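Local structure of ornithine carbamoyltransferase (3GD5) at residues T133-P138 with V169-L174; Y230-T235 with V269-P274. The protein probably catalyses the reversible transfer of the carbamoyl group from carbamoyl phosphate to ornithine, giving citrulline and phosphate in arginine biosynthesis. All coordinates share one frame; numbering follows the deposited sequence.

Interaction 1 of 2, residues T133-P138 with V169-L174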
loop_
_atom_site.group_PDB
_atom_site.type_symbol
_atom_site.label_atom_id
_atom_site.label_comp_id
_atom_site.label_asym_id
_atom_site.label_seq_id
_atom_site.Cartn_x
_atom_site.Cartn_y
_atom_site.Cartn_z
ATOM N N THR A 133 15.252 22.158 2.420
ATOM C CA THR A 133 15.091 21.831 1.005
ATOM C C THR A 133 16.312 21.021 0.601
ATOM O O THR A 133 17.254 20.859 1.384
ATOM C CB THR A 133 14.999 23.085 0.067
ATOM O OG1 THR A 133 16.245 23.790 0.077
ATOM C CG2 THR A 133 13.866 24.020 0.502
ATOM N N ASP A 134 16.299 20.495 -0.611
ATOM C CA ASP A 134 17.443 19.725 -1.083
ATOM C C ASP A 134 18.671 20.630 -1.210
ATOM O O ASP A 134 19.803 20.158 -1.140
ATOM C CB ASP A 134 17.131 19.089 -2.441
ATOM C CG ASP A 134 16.190 17.890 -2.330
ATOM O OD1 ASP A 134 15.612 17.499 -3.366
ATOM O OD2 ASP A 134 16.036 17.332 -1.218
ATOM N N HIS A 135 18.433 21.933 -1.368
ATOM C CA HIS A 135 19.502 22.906 -1.542
ATOM C C HIS A 135 20.101 23.535 -0.278
ATOM O O HIS A 135 21.315 23.734 -0.210
ATOM C CB HIS A 135 19.023 24.032 -2.461
ATOM C CG HIS A 135 20.127 24.913 -2.950
ATOM N ND1 HIS A 135 21.123 24.457 -3.789
ATOM C CD2 HIS A 135 20.412 26.213 -2.697
ATOM C CE1 HIS A 135 21.975 25.437 -4.029
ATOM N NE2 HIS A 135 21.568 26.512 -3.379
ATOM N N GLU A 136 19.266 23.859 0.708
ATOM C CA GLU A 136 19.756 24.499 1.932
ATOM C C GLU A 136 18.980 24.152 3.200
ATOM O O GLU A 136 17.922 23.529 3.152
ATOM C CB GLU A 136 19.742 26.027 1.767
ATOM C CG GLU A 136 21.107 26.658 1.559
ATOM C CD GLU A 136 21.070 28.175 1.630
ATOM O OE1 GLU A 136 20.925 28.820 0.573
ATOM O OE2 GLU A 136 21.175 28.723 2.746
ATOM N N HIS A 137 19.521 24.580 4.335
ATOM C CA HIS A 137 18.906 24.350 5.638
ATOM C C HIS A 137 19.377 25.495 6.537
ATOM O O HIS A 137 20.157 25.299 7.470
ATOM C CB HIS A 137 19.352 22.993 6.204
ATOM C CG HIS A 137 18.516 22.513 7.349
ATOM N ND1 HIS A 137 18.682 21.269 7.924
ATOM C CD2 HIS A 137 17.496 23.098 8.014
ATOM C CE1 HIS A 137 17.797 21.110 8.893
ATOM N NE2 HIS A 137 17.065 22.205 8.968
ATOM N N PRO A 138 18.902 26.714 6.252
ATOM C CA PRO A 138 19.224 27.952 6.971
ATOM C C PRO A 138 19.060 27.911 8.486
ATOM O O PRO A 138 19.973 28.280 9.232
ATOM C CB PRO A 138 18.282 28.971 6.340
ATOM C CG PRO A 138 18.123 28.463 4.952
ATOM C CD PRO A 138 17.949 26.985 5.162
ATOM N N VAL A 169 23.069 21.345 4.249
ATOM C CA VAL A 169 23.644 21.993 5.430
ATOM C C VAL A 169 25.053 22.518 5.145
ATOM O O VAL A 169 25.444 23.563 5.655
ATOM C CB VAL A 169 23.669 21.052 6.670
ATOM C CG1 VAL A 169 22.347 20.317 6.784
ATOM C CG2 VAL A 169 24.817 20.079 6.588
ATOM N N ALA A 170 25.809 21.788 4.333
ATOM C CA ALA A 170 27.149 22.214 3.963
ATOM C C ALA A 170 26.990 23.568 3.282
ATOM O O ALA A 170 27.712 24.517 3.597
ATOM C CB ALA A 170 27.775 21.207 2.999
ATOM N N HIS A 171 26.031 23.648 2.357
ATOM C CA HIS A 171 25.737 24.885 1.625
ATOM C C HIS A 171 25.441 26.044 2.567
ATOM O O HIS A 171 25.964 27.147 2.400
ATOM C CB HIS A 171 24.522 24.699 0.721
ATOM C CG HIS A 171 24.793 23.891 -0.505
ATOM N ND1 HIS A 171 23.788 23.411 -1.315
ATOM C CD2 HIS A 171 25.955 23.484 -1.067
ATOM C CE1 HIS A 171 24.316 22.742 -2.323
ATOM N NE2 HIS A 171 25.631 22.770 -2.195
ATOM N N SER A 172 24.581 25.794 3.548
ATOM C CA SER A 172 24.224 26.831 4.495
ATOM C C SER A 172 25.382 27.151 5.436
ATOM O O SER A 172 25.496 28.277 5.910
ATOM C CB SER A 172 22.984 26.419 5.295
ATOM O OG SER A 172 21.823 26.451 4.482
ATOM N N LEU A 173 26.231 26.164 5.714
ATOM C CA LEU A 173 27.377 26.396 6.593
ATOM C C LEU A 173 28.375 27.291 5.866
ATOM O O LEU A 173 29.003 28.154 6.474
ATOM C CB LEU A 173 28.048 25.069 6.982
ATOM C CG LEU A 173 27.378 24.261 8.102
ATOM C CD1 LEU A 173 28.011 22.877 8.197
ATOM C CD2 LEU A 173 27.518 24.995 9.413
ATOM N N LEU A 174 28.508 27.076 4.560
ATOM C CA LEU A 174 29.410 27.867 3.734
ATOM C C LEU A 174 29.005 29.338 3.776
ATOM O O LEU A 174 29.829 30.211 4.070
ATOM C CB LEU A 174 29.400 27.356 2.285
ATOM C CG LEU A 174 30.112 26.017 2.054
ATOM C CD1 LEU A 174 29.981 25.573 0.602
ATOM C CD2 LEU A 174 31.582 26.156 2.442
#
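Glu136 and His137, in the loop that leads into helix 138-152, lie beside the flank of helix 168-180, with the CA atoms of His137 and Val169 5.3 Å apart and those of Glu136 and Ser172 5.7 Å. Ser172 makes two of the three hydrogen bonds through one atom. Its OG, anti to the carbonyl carbon (chi1 -71°), accepts from the backbone N of His137 at 3.0 Å in a nearly straight bond and donates to Glu136 OE2 at 2.9 Å, meeting the anti lone pair of that oxygen. The carboxylate has further partners: OE2 also accepts from Leu19 N, and OE1 is hydrogen-bonded to Ser18 OG. One residue earlier in each segment, His171 ND1 donates to His135 O at 2.7 Å, the acceptor lying close to the imidazole plane, while His171 NE2 accepts from Asp195 N. The same ND1 sits over one face of the His135 ring, toward its rim, the two planes inclined at 50°. Val169 CG1 packs 4.1 Å from His137 CB, beside a residue of the His-Pro-Cys-Gln motif that binds carbamoyl phosphate in related enzymes. The contact thus joins the carbamoyl phosphate domain to the ornithine domain, with helix 196-209 packing on His135 and His171 through Val198, strand 159-163 meeting Val169 through Tyr162, and helix 138-152 touching Ser172 through Val141.

Interaction 2 of 2, residues Y230-T235 with V269-P274; sequences YTDVWT and VLHCLP
Tyr230 and Leu270 are paired on neighbouring parallel strands of the five-stranded sheet in the ornithine-binding domain, their side chains on the same face; the Rossmann-like fold places its substrate residues just beyond the strand ends. The strands are tied by Thr231 N donating to Leu270 O at 3.2 Å, and Tyr230 CA gives a CA-H...O contact to the same oxygen. Tyr230, with CG anti to the backbone N (chi1 -161°), turns its ring so that Leu270 O lies over one face, near the rim, while CD2 rests 3.5 Å from Leu270 CB. Its hydroxyl reaches Cys272 CB at 3.3 Å and bonds to Asp144 of helix 138-152. Past the strands the two segments run on as loops. Cys272 SG sits above the flat carboxylate of Asp232, 3.2 Å from its CG and almost as near to both oxygens. Alongside, His271 spreads one ring face under Thr231 O and Asp232 CA, the latter a CH-pi contact 4.3 Å from the ring centroid. His271 NE2 donates to Pro274 O at 3.0 Å, in a bent bond (139°) that comes from above the carbonyl plane; Val233 CG2 touches this oxygen too, at 3.2 Å. The peptide bond before Pro274 is cis. An alanine in place of His271 would probably leave Pro274 O without this donor and open a gap beneath Asp232 CA. Asp232 probably binds ornithine, and Cys272 and Leu273 carbamoyl phosphate, as in relatives. His271 NE2 thus ties its own loop back on itself, while the sulfur-carboxylate approach is packing that sets probable residues for the two substrates next to each other.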
loop_
_atom_site.group_PDB
_atom_site.type_symbol
_atom_site.label_atom_id
_atom_site.label_comp_id
_atom_site.label_asym_id
_atom_site.label_seq_id
_atom_site.Cartn_x
_atom_site.Cartn_y
_atom_site.Cartn_z
ATOM N N TYR A 230 32.353 19.181 11.859
ATOM C CA TYR A 230 30.938 19.041 11.553
ATOM C C TYR A 230 30.686 17.967 10.512
ATOM O O TYR A 230 31.422 17.846 9.533
ATOM C CB TYR A 230 30.413 20.378 11.025
ATOM C CG TYR A 230 28.912 20.567 11.077
ATOM C CD1 TYR A 230 28.050 19.787 10.302
ATOM C CD2 TYR A 230 28.355 21.562 11.879
ATOM C CE1 TYR A 230 26.669 20.000 10.325
ATOM C CE2 TYR A 230 26.986 21.782 11.911
ATOM C CZ TYR A 230 26.145 20.999 11.136
ATOM O OH TYR A 230 24.780 21.207 11.211
ATOM N N THR A 231 29.641 17.180 10.726
ATOM C CA THR A 231 29.295 16.150 9.766
ATOM C C THR A 231 27.796 15.908 9.769
ATOM O O THR A 231 27.074 16.403 10.633
ATOM C CB THR A 231 30.036 14.833 10.038
ATOM O OG1 THR A 231 29.896 13.978 8.898
ATOM C CG2 THR A 231 29.478 14.142 11.269
ATOM N N ASP A 232 27.344 15.132 8.791
ATOM C CA ASP A 232 25.934 14.837 8.618
ATOM C C ASP A 232 25.874 13.466 7.971
ATOM O O ASP A 232 26.910 12.915 7.599
ATOM C CB ASP A 232 25.327 15.899 7.698
ATOM C CG ASP A 232 23.814 15.806 7.590
ATOM O OD1 ASP A 232 23.204 14.924 8.234
ATOM O OD2 ASP A 232 23.239 16.635 6.852
ATOM N N VAL A 233 24.673 12.912 7.835
ATOM C CA VAL A 233 24.527 11.598 7.224
ATOM C C VAL A 233 25.029 11.587 5.776
ATOM O O VAL A 233 24.907 12.582 5.064
ATOM C CB VAL A 233 23.057 11.139 7.255
ATOM C CG1 VAL A 233 22.866 9.959 6.309
ATOM C CG2 VAL A 233 22.669 10.738 8.681
ATOM N N TRP A 234 25.598 10.463 5.350
ATOM C CA TRP A 234 26.100 10.338 3.986
ATOM C C TRP A 234 24.954 10.433 2.976
ATOM O O TRP A 234 23.789 10.214 3.311
ATOM C CB TRP A 234 26.845 9.008 3.795
ATOM C CG TRP A 234 28.092 8.861 4.639
ATOM C CD1 TRP A 234 28.868 9.869 5.142
ATOM C CD2 TRP A 234 28.726 7.632 5.036
ATOM N NE1 TRP A 234 29.943 9.346 5.826
ATOM C CE2 TRP A 234 29.881 7.977 5.777
ATOM C CE3 TRP A 234 28.431 6.273 4.837
ATOM C CZ2 TRP A 234 30.743 7.014 6.322
ATOM C CZ3 TRP A 234 29.290 5.313 5.379
ATOM C CH2 TRP A 234 30.433 5.692 6.112
ATOM N N THR A 235 25.304 10.751 1.736
ATOM C CA THR A 235 24.334 10.889 0.659
ATOM C C THR A 235 23.279 9.778 0.643
ATOM O O THR A 235 23.589 8.604 0.848
ATOM C CB THR A 235 25.048 10.917 -0.704
ATOM O OG1 THR A 235 24.124 11.326 -1.715
ATOM C CG2 THR A 235 25.591 9.531 -1.054
ATOM N N VAL A 269 32.553 19.020 18.446
ATOM C CA VAL A 269 31.983 18.180 17.392
ATOM C C VAL A 269 30.481 18.429 17.247
ATOM O O VAL A 269 29.724 18.288 18.209
ATOM C CB VAL A 269 32.197 16.673 17.677
ATOM C CG1 VAL A 269 31.533 15.839 16.588
ATOM C CG2 VAL A 269 33.685 16.358 17.737
ATOM N N LEU A 270 30.059 18.806 16.042
ATOM C CA LEU A 270 28.648 19.069 15.768
ATOM C C LEU A 270 28.082 18.105 14.738
ATOM O O LEU A 270 28.779 17.680 13.816
ATOM C CB LEU A 270 28.441 20.504 15.257
ATOM C CG LEU A 270 28.753 21.670 16.201
ATOM C CD1 LEU A 270 28.304 22.982 15.573
ATOM C CD2 LEU A 270 28.050 21.452 17.528
ATOM N N HIS A 271 26.812 17.753 14.911
ATOM C CA HIS A 271 26.115 16.872 13.978
ATOM C C HIS A 271 24.660 17.329 13.994
ATOM O O HIS A 271 24.034 17.376 15.046
ATOM C CB HIS A 271 26.236 15.403 14.421
ATOM C CG HIS A 271 25.708 14.425 13.417
ATOM N ND1 HIS A 271 26.429 13.326 12.995
ATOM C CD2 HIS A 271 24.519 14.367 12.767
ATOM C CE1 HIS A 271 25.705 12.633 12.134
ATOM N NE2 HIS A 271 24.542 13.241 11.979
ATOM N N CYS A 272 24.127 17.691 12.833
ATOM C CA CYS A 272 22.744 18.161 12.752
ATOM C C CYS A 272 21.664 17.096 13.035
ATOM O O CYS A 272 20.516 17.451 13.277
ATOM C CB CYS A 272 22.488 18.791 11.382
ATOM S SG CYS A 272 22.782 17.670 10.012
ATOM N N LEU A 273 22.041 15.813 12.992
ATOM C CA LEU A 273 21.145 14.669 13.249
ATOM C C LEU A 273 20.131 14.370 12.137
ATOM O O LEU A 273 19.801 15.245 11.340
ATOM C CB LEU A 273 20.404 14.864 14.577
ATOM C CG LEU A 273 21.288 14.960 15.830
ATOM C CD1 LEU A 273 20.428 15.189 17.056
ATOM C CD2 LEU A 273 22.117 13.684 15.985
ATOM N N PRO A 274 19.631 13.118 12.059
ATOM C CA PRO A 274 19.948 11.982 12.931
ATOM C C PRO A 274 21.333 11.479 12.593
ATOM O O PRO A 274 21.878 11.834 11.551
ATOM C CB PRO A 274 18.860 10.960 12.582
ATOM C CG PRO A 274 18.638 11.211 11.124
ATOM C CD PRO A 274 18.609 12.732 11.064
#

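How the interactions relate
Both interactions are buried, but interaction 1 lies nearer the middle of the chain, about 6 Å from its centre against about 11 Å for the centre of interaction 2, whose Pro274 also packs on Glu91 of a neighbouring subunit. Interaction 1 spans two domains through side-chain polar bonds between a loop and a helix; interaction 2 stays within one domain and relies on strand pairing, ring faces and a sulfur. Helix 138-152, entered from the loop of interaction 1, also touches both strands of interaction 2. The two contacts meet directly where Leu173 CD1 packs on Tyr230 CD1 at 3.7 Å, and Val169, beside His137 in interaction 1, also borders the probable substrate residues Asp232 and Cys272 of interaction 2.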